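Local coordinates for hemerythrin HHE cation binding domain protein (Mycobacterium kansasii, PDB 6TYJ) that binds zinc and iron ions in a hemerythrin-like helical bundle and is a homologue of Rv2633c, at residues 44-56 and 158-170. Residues are numbered along the deposited sequence; the frame is centred on the assembly and turned at random.
With ZN (zinc ion), chain E; ZN (zinc ion), chain B.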
ATOM      1  N   PHE A  44       0.350  12.480   5.669  1.00 17.19           N
ATOM      2  CA  PHE A  44      -0.584  11.882   4.729  1.00 17.02           C
ATOM      3  C   PHE A  44       0.031  11.777   3.332  1.00 18.94           C
ATOM      4  O   PHE A  44      -0.142  10.752   2.668  1.00 16.45           O
ATOM      5  CB  PHE A  44      -1.880  12.680   4.679  1.00 18.00           C
ATOM      6  CG  PHE A  44      -2.917  12.057   3.805  1.00 18.56           C
ATOM      7  CD1 PHE A  44      -3.457  10.829   4.138  1.00 23.40           C
ATOM      8  CD2 PHE A  44      -3.370  12.711   2.655  1.00 17.98           C
ATOM      9  CE1 PHE A  44      -4.420  10.227   3.307  1.00 22.10           C
ATOM     10  CE2 PHE A  44      -4.352  12.126   1.844  1.00 19.80           C
ATOM     11  CZ  PHE A  44      -4.875  10.893   2.184  1.00 19.17           C
ATOM     12  N   ASP A  45       0.741  12.813   2.875  1.00 17.42           N
ATOM     13  CA  ASP A  45       1.467  12.692   1.604  1.00 18.36           C
ATOM     14  C   ASP A  45       2.452  11.534   1.644  1.00 20.50           C
ATOM     15  O   ASP A  45       2.641  10.824   0.635  1.00 17.14           O
ATOM     16  CB  ASP A  45       2.225  13.972   1.300  1.00 20.00           C
ATOM     17  CG  ASP A  45       1.342  15.089   0.792  1.00 28.16           C
ATOM     18  OD1 ASP A  45       0.161  14.855   0.448  1.00 27.83           O
ATOM     19  OD2 ASP A  45       1.867  16.216   0.727  1.00 35.43           O
ATOM     20  N   GLU A  46       3.164  11.372   2.771  1.00 18.86           N
ATOM     21  CA  GLU A  46       4.136  10.276   2.867  1.00 19.36           C
ATOM     22  C   GLU A  46       3.439   8.937   2.738  1.00 19.87           C
ATOM     23  O   GLU A  46       3.939   8.029   2.052  1.00 19.03           O
ATOM     24  CB  GLU A  46       4.888  10.355   4.200  1.00 19.54           C
ATOM     25  CG  GLU A  46       5.783  11.577   4.310  1.00 19.69           C
ATOM     26  CD  GLU A  46       6.401  11.727   5.689  1.00 28.42           C
ATOM     27  OE1 GLU A  46       6.984  10.750   6.204  1.00 26.98           O
ATOM     28  OE2 GLU A  46       6.304  12.832   6.250  1.00 29.49           O
ATOM     29  N   LEU A  47       2.253   8.815   3.348  1.00 18.33           N
ATOM     30  CA  LEU A  47       1.465   7.587   3.226  1.00 17.96           C
ATOM     31  C   LEU A  47       1.046   7.337   1.784  1.00 17.76           C
ATOM     32  O   LEU A  47       1.119   6.196   1.303  1.00 19.88           O
ATOM     33  CB  LEU A  47       0.229   7.664   4.134  1.00 18.73           C
ATOM     34  CG  LEU A  47      -0.756   6.486   3.994  1.00 19.13           C
ATOM     35  CD1 LEU A  47      -0.071   5.142   4.310  1.00 21.99           C
ATOM     36  CD2 LEU A  47      -1.949   6.695   4.951  1.00 20.91           C
ATOM     37  N   LEU A  48       0.627   8.388   1.072  1.00 15.64           N
ATOM     38  CA  LEU A  48       0.215   8.204  -0.318  1.00 16.43           C
ATOM     39  C   LEU A  48       1.381   7.678  -1.146  1.00 17.55           C
ATOM     40  O   LEU A  48       1.180   6.844  -2.041  1.00 18.27           O
ATOM     41  CB  LEU A  48      -0.310   9.516  -0.908  1.00 17.74           C
ATOM     42  CG  LEU A  48      -1.643  10.076  -0.370  1.00 22.47           C
ATOM     43  CD1 LEU A  48      -1.962  11.431  -0.982  1.00 27.26           C
ATOM     44  CD2 LEU A  48      -2.793   9.060  -0.566  1.00 27.63           C
ATOM     45  N   ILE A  49       2.592   8.200  -0.916  1.00 15.95           N
ATOM     46  CA  ILE A  49       3.769   7.711  -1.649  0.51 16.17           C
ATOM     47  C   ILE A  49       3.980   6.225  -1.383  1.00 18.73           C
ATOM     48  O   ILE A  49       4.135   5.414  -2.317  1.00 18.99           O
ATOM     49  CB  ILE A  49       5.009   8.539  -1.263  0.51 18.49           C
ATOM     50  CG1 ILE A  49       4.871   9.979  -1.782  0.51 19.83           C
ATOM     51  CG2 ILE A  49       6.303   7.856  -1.731  0.51 18.44           C
ATOM     52  CD1 ILE A  49       5.891  10.928  -1.225  0.51 19.40           C
ATOM     53  N   GLU A  50       4.001   5.835  -0.102  1.00 16.91           N
ATOM     54  CA  GLU A  50       4.254   4.443   0.239  1.00 17.84           C
ATOM     55  C   GLU A  50       3.136   3.549  -0.268  1.00 19.37           C
ATOM     56  O   GLU A  50       3.391   2.430  -0.716  1.00 19.30           O
ATOM     57  CB  GLU A  50       4.443   4.285   1.766  1.00 18.38           C
ATOM     58  CG  GLU A  50       5.672   5.048   2.288  1.00 18.50           C
ATOM     59  CD  GLU A  50       6.937   4.756   1.505  1.00 19.98           C
ATOM     60  OE1 GLU A  50       7.290   3.570   1.349  1.00 20.71           O
ATOM     61  OE2 GLU A  50       7.597   5.730   1.077  1.00 21.61           O
ATOM     62  N   LEU A  51       1.889   4.029  -0.221  1.00 16.92           N
ATOM     63  CA  LEU A  51       0.770   3.230  -0.712  0.57 17.83           C
ATOM     64  C   LEU A  51       0.882   3.002  -2.213  1.00 19.53           C
ATOM     65  O   LEU A  51       0.703   1.878  -2.688  1.00 21.16           O
ATOM     66  CB  LEU A  51      -0.561   3.906  -0.365  0.57 22.19           C
ATOM     67  CG  LEU A  51      -1.853   3.261  -0.875  0.57 21.10           C
ATOM     68  CD1 LEU A  51      -1.878   1.769  -0.570  0.57 23.95           C
ATOM     69  CD2 LEU A  51      -3.094   3.950  -0.289  0.57 24.68           C
ATOM     70  N   ASP A  52       1.150   4.072  -2.968  1.00 18.51           N
ATOM     71  CA  ASP A  52       1.377   3.973  -4.416  1.00 19.96           C
ATOM     72  C   ASP A  52       2.374   2.876  -4.738  1.00 24.76           C
ATOM     73  O   ASP A  52       2.093   1.976  -5.547  1.00 25.64           O
ATOM     74  CB  ASP A  52       1.878   5.329  -4.933  1.00 20.69           C
ATOM     75  CG  ASP A  52       2.161   5.346  -6.421  1.00 29.54           C
ATOM     76  OD1 ASP A  52       1.576   4.543  -7.158  1.00 34.17           O
ATOM     77  OD2 ASP A  52       2.976   6.176  -6.848  1.00 33.91           O
ATOM     78  N   ILE A  53       3.540   2.915  -4.104  1.00 17.39           N
ATOM     79  CA  ILE A  53       4.566   1.959  -4.509  1.00 18.83           C
ATOM     80  C   ILE A  53       4.257   0.560  -3.995  1.00 17.20           C
ATOM     81  O   ILE A  53       4.656  -0.443  -4.623  1.00 18.92           O
ATOM     82  CB  ILE A  53       5.959   2.435  -4.089  1.00 25.33           C
ATOM     83  CG1 ILE A  53       6.168   2.349  -2.596  1.00 23.91           C
ATOM     84  CG2 ILE A  53       6.189   3.876  -4.539  1.00 25.10           C
ATOM     85  CD1 ILE A  53       7.460   3.118  -2.188  1.00 26.32           C
ATOM     86  N   HIS A  54       3.528   0.463  -2.882  1.00 17.18           N
ATOM     87  CA  HIS A  54       3.176  -0.832  -2.327  1.00 15.53           C
ATOM     88  C   HIS A  54       2.251  -1.605  -3.249  1.00 17.94           C
ATOM     89  O   HIS A  54       2.511  -2.783  -3.562  1.00 16.58           O
ATOM     90  CB  HIS A  54       2.499  -0.631  -0.982  1.00 14.75           C
ATOM     91  CG  HIS A  54       2.246  -1.904  -0.259  1.00 16.19           C
ATOM     92  ND1 HIS A  54       3.223  -2.557   0.447  1.00 20.58           N
ATOM     93  CD2 HIS A  54       1.120  -2.643  -0.123  1.00 20.47           C
ATOM     94  CE1 HIS A  54       2.716  -3.650   0.996  1.00 20.04           C
ATOM     95  NE2 HIS A  54       1.443  -3.725   0.652  1.00 22.13           N
ATOM     96  N   PHE A  55       1.168  -0.958  -3.704  1.00 19.69           N
ATOM     97  CA  PHE A  55       0.247  -1.638  -4.608  1.00 19.01           C
ATOM     98  C   PHE A  55       0.931  -1.980  -5.919  1.00 20.97           C
ATOM     99  O   PHE A  55       0.623  -3.017  -6.512  1.00 20.19           O
ATOM    100  CB  PHE A  55      -1.012  -0.804  -4.850  1.00 19.87           C
ATOM    101  CG  PHE A  55      -2.000  -0.872  -3.716  1.00 24.73           C
ATOM    102  CD1 PHE A  55      -1.671  -1.516  -2.532  1.00 33.51           C
ATOM    103  CD2 PHE A  55      -3.264  -0.322  -3.857  1.00 24.59           C
ATOM    104  CE1 PHE A  55      -2.584  -1.588  -1.472  1.00 33.22           C
ATOM    105  CE2 PHE A  55      -4.172  -0.388  -2.818  1.00 25.24           C
ATOM    106  CZ  PHE A  55      -3.831  -1.029  -1.624  1.00 24.42           C
ATOM    107  N   ARG A  56       1.864  -1.137  -6.378  1.00 17.03           N
ATOM    108  CA  ARG A  56       2.550  -1.431  -7.641  1.00 17.24           C
ATOM    109  C   ARG A  56       3.465  -2.636  -7.509  1.00 21.78           C
ATOM    110  O   ARG A  56       3.501  -3.486  -8.419  1.00 19.98           O
ATOM    111  CB  ARG A  56       3.343  -0.216  -8.105  1.00 24.71           C
ATOM    112  CG  ARG A  56       2.490   0.889  -8.689  1.00 35.03           C
ATOM    113  CD  ARG A  56       3.358   1.968  -9.300  1.00 29.76           C
ATOM    114  NE  ARG A  56       2.572   3.165  -9.549  1.00 34.22           N
ATOM    115  CZ  ARG A  56       2.026   3.461 -10.718  1.00 49.86           C
ATOM    116  NH1 ARG A  56       2.191   2.648 -11.750  1.00 46.01           N
ATOM    117  NH2 ARG A  56       1.329   4.578 -10.859  1.00 55.84           N
ATOM    118  N   LEU A 158       4.610  13.659  -7.270  1.00 30.42           N
ATOM    119  CA  LEU A 158       4.115  14.540  -6.216  1.00 31.42           C
ATOM    120  C   LEU A 158       4.770  15.906  -6.302  1.00 38.37           C
ATOM    121  O   LEU A 158       4.099  16.936  -6.158  1.00 40.93           O
ATOM    122  CB  LEU A 158       4.374  13.906  -4.852  1.00 30.76           C
ATOM    123  CG  LEU A 158       4.010  14.798  -3.656  1.00 34.95           C
ATOM    124  CD1 LEU A 158       2.526  15.093  -3.655  1.00 39.59           C
ATOM    125  CD2 LEU A 158       4.433  14.136  -2.364  1.00 34.72           C
ATOM    126  N   ARG A 159       6.079  15.931  -6.573  1.00 41.50           N
ATOM    127  CA  ARG A 159       6.822  17.187  -6.621  1.00 47.02           C
ATOM    128  C   ARG A 159       6.444  18.011  -7.843  1.00 52.28           C
ATOM    129  O   ARG A 159       6.175  19.212  -7.729  1.00 60.06           O
ATOM    130  CB  ARG A 159       8.331  16.914  -6.602  1.00 44.52           C
ATOM    131  N   THR A 160       6.412  17.394  -9.023  1.00 41.57           N
ATOM    132  CA  THR A 160       6.211  18.173 -10.238  1.00 43.06           C
ATOM    133  C   THR A 160       4.749  18.319 -10.646  1.00 46.82           C
ATOM    134  O   THR A 160       4.399  19.319 -11.286  1.00 48.51           O
ATOM    135  CB  THR A 160       6.995  17.567 -11.407  1.00 45.53           C
ATOM    136  OG1 THR A 160       6.397  16.327 -11.800  1.00 42.80           O
ATOM    137  CG2 THR A 160       8.444  17.329 -11.001  1.00 48.45           C
ATOM    138  N   LYS A 161       3.883  17.368 -10.293  1.00 40.99           N
ATOM    139  CA  LYS A 161       2.505  17.394 -10.761  1.00 42.45           C
ATOM    140  C   LYS A 161       1.455  17.449  -9.654  1.00 51.06           C
ATOM    141  O   LYS A 161       0.283  17.707  -9.959  1.00 54.93           O
ATOM    142  CB  LYS A 161       2.223  16.177 -11.651  1.00 45.58           C
ATOM    143  N   GLY A 162       1.821  17.208  -8.399  1.00 37.03           N
ATOM    144  CA  GLY A 162       0.943  17.459  -7.274  1.00 35.72           C
ATOM    145  C   GLY A 162       0.284  16.201  -6.727  1.00 37.35           C
ATOM    146  O   GLY A 162       0.373  15.102  -7.287  1.00 42.51           O
ATOM    147  N   ARG A 163      -0.409  16.396  -5.604  1.00 37.33           N
ATOM    148  CA  ARG A 163      -1.032  15.281  -4.902  1.00 34.88           C
ATOM    149  C   ARG A 163      -2.127  14.638  -5.742  1.00 33.98           C
ATOM    150  O   ARG A 163      -2.318  13.419  -5.693  1.00 35.05           O
ATOM    151  CB  ARG A 163      -1.601  15.771  -3.567  1.00 35.98           C
ATOM    152  CG  ARG A 163      -2.015  14.663  -2.629  1.00 33.36           C
ATOM    153  CD  ARG A 163      -2.768  15.206  -1.416  1.00 33.89           C
ATOM    154  NE  ARG A 163      -4.148  15.517  -1.767  1.00 37.47           N
ATOM    155  CZ  ARG A 163      -5.116  15.694  -0.873  1.00 46.81           C
ATOM    156  NH1 ARG A 163      -4.847  15.572   0.422  1.00 49.30           N
ATOM    157  NH2 ARG A 163      -6.352  15.971  -1.268  1.00 44.78           N
ATOM    158  N   ALA A 164      -2.888  15.449  -6.483  1.00 48.43           N
ATOM    159  CA  ALA A 164      -3.941  14.908  -7.336  1.00 44.81           C
ATOM    160  C   ALA A 164      -3.369  13.930  -8.344  1.00 46.01           C
ATOM    161  O   ALA A 164      -3.937  12.856  -8.573  1.00 41.29           O
ATOM    162  CB  ALA A 164      -4.670  16.040  -8.056  1.00 44.38           C
ATOM    163  N   ALA A 165      -2.227  14.284  -8.942  1.00 50.08           N
ATOM    164  CA  ALA A 165      -1.611  13.428  -9.948  1.00 52.37           C
ATOM    165  C   ALA A 165      -1.113  12.129  -9.333  1.00 51.32           C
ATOM    166  O   ALA A 165      -1.154  11.070  -9.974  1.00 54.22           O
ATOM    167  CB  ALA A 165      -0.466  14.174 -10.629  1.00 48.53           C
ATOM    168  N   LEU A 166      -0.624  12.197  -8.099  1.00 49.81           N
ATOM    169  CA  LEU A 166      -0.190  10.996  -7.399  1.00 43.73           C
ATOM    170  C   LEU A 166      -1.372  10.090  -7.070  1.00 41.58           C
ATOM    171  O   LEU A 166      -1.244   8.861  -7.088  1.00 48.98           O
ATOM    172  CB  LEU A 166       0.567  11.389  -6.135  1.00 41.15           C
ATOM    173  CG  LEU A 166       1.093  10.279  -5.232  1.00 39.13           C
ATOM    174  CD1 LEU A 166       2.269   9.593  -5.917  1.00 41.32           C
ATOM    175  CD2 LEU A 166       1.486  10.825  -3.879  1.00 34.80           C
ATOM    176  N   VAL A 167      -2.529  10.677  -6.763  1.00 41.63           N
ATOM    177  CA  VAL A 167      -3.703   9.862  -6.459  1.00 47.48           C
ATOM    178  C   VAL A 167      -4.235   9.198  -7.725  1.00 46.49           C
ATOM    179  O   VAL A 167      -4.648   8.031  -7.705  1.00 46.83           O
ATOM    180  CB  VAL A 167      -4.777  10.718  -5.763  1.00 47.45           C
ATOM    181  CG1 VAL A 167      -6.075   9.926  -5.575  1.00 48.50           C
ATOM    182  CG2 VAL A 167      -4.260  11.221  -4.416  1.00 45.22           C
ATOM    183  N   ARG A 168      -4.226   9.923  -8.847  1.00 53.18           N
ATOM    184  CA  ARG A 168      -4.712   9.358 -10.104  1.00 64.37           C
ATOM    185  C   ARG A 168      -3.885   8.167 -10.568  1.00 58.17           C
ATOM    186  O   ARG A 168      -4.382   7.353 -11.355  1.00 60.36           O
ATOM    187  CB  ARG A 168      -4.722  10.425 -11.204  1.00 72.41           C
ATOM    188  CG  ARG A 168      -5.849  11.450 -11.092  1.00 77.50           C
ATOM    189  CD  ARG A 168      -5.948  12.302 -12.361  1.00 79.95           C
ATOM    190  NE  ARG A 168      -4.759  13.128 -12.574  1.00 77.13           N
ATOM    191  CZ  ARG A 168      -4.652  14.397 -12.191  1.00 74.38           C
ATOM    192  NH1 ARG A 168      -5.665  14.997 -11.576  1.00 69.73           N
ATOM    193  NH2 ARG A 168      -3.529  15.068 -12.424  1.00 75.72           N
ATOM    194  N   SER A 169      -2.645   8.037 -10.098  1.00 58.80           N
ATOM    195  CA  SER A 169      -1.774   6.972 -10.583  1.00 68.51           C
ATOM    196  C   SER A 169      -1.998   5.640  -9.871  1.00 73.44           C
ATOM    197  O   SER A 169      -1.579   4.600 -10.394  1.00 76.73           O
ATOM    198  CB  SER A 169      -0.308   7.393 -10.445  1.00 65.35           C
ATOM    199  OG  SER A 169       0.127   7.284  -9.105  1.00 58.34           O
ATOM    200  N   LEU A 170      -2.644   5.641  -8.707  1.00 69.13           N
ATOM    201  CA  LEU A 170      -2.894   4.409  -7.960  1.00 64.01           C
ATOM    202  C   LEU A 170      -3.720   3.403  -8.754  1.00 65.27           C
ATOM    203  O   LEU A 170      -4.524   3.782  -9.604  1.00 67.66           O
ATOM    204  CB  LEU A 170      -3.606   4.717  -6.648  1.00 59.65           C
ATOM    205  CG  LEU A 170      -2.751   4.896  -5.393  1.00 55.07           C
ATOM    206  CD1 LEU A 170      -1.931   6.167  -5.478  1.00 53.30           C
ATOM    207  CD2 LEU A 170      -3.646   4.902  -4.163  1.00 50.67           C
ATOM    208  OXT LEU A 170      -3.618   2.191  -8.550  1.00 70.08           O
TER
HETATM  209 ZN    ZN E 303       7.387  12.597   8.531  0.63112.91          ZN
HETATM  210 ZN    ZN B 300       0.212  -5.403   0.959  0.90 20.97          ZN
HETATM  211  O   HOH W   1      -2.120  16.398   2.064  1.00 39.75           O
HETATM  212  O   HOH W   2       7.892  11.942  10.873  1.00 63.82           O
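Leu48 points from helix 38-65 into the C-terminal tail, its CB 3.7 Å from Leu166 CD2 and its CD1 3.6 Å from the aliphatic CG of Arg163. Leu166, with CG anti to its backbone N (chi1 179°), splits its methyls: CD2 also reaches Ile49 CG1, while CD1 lies 3.6 Å from Asp52 OD2. The Ile49 and Leu158 side chains cross at about a right angle, Ile49 CD1 3.7 Å from Leu158 CD2. Gly162 leaves helical angles with positive phi and sits at the N-cap of helix 163-168; segment 163-168 runs at 27° to segment 44-56. Arg163 bends at chi3 (78°) and sets NH1 near the plane of the Phe44 ring, at its edge, 3.8 Å from CE2. At the far end Asp52 OD1 takes Arg56 NE on its syn side at 2.9 Å, and Leu170 CD1 rests 3.9 Å from Asp52 CB. His54, on the same helix, ligates zinc with His20, Glu58, His114 and Glu118. Across the contact no direct hydrogen bond forms: apolar side chains hold the tail against this metal-bearing helix, while Arg56 forms a salt bridge with Asp52 inside its own helix and a water links Arg163 NH1 to Asp45 OD1.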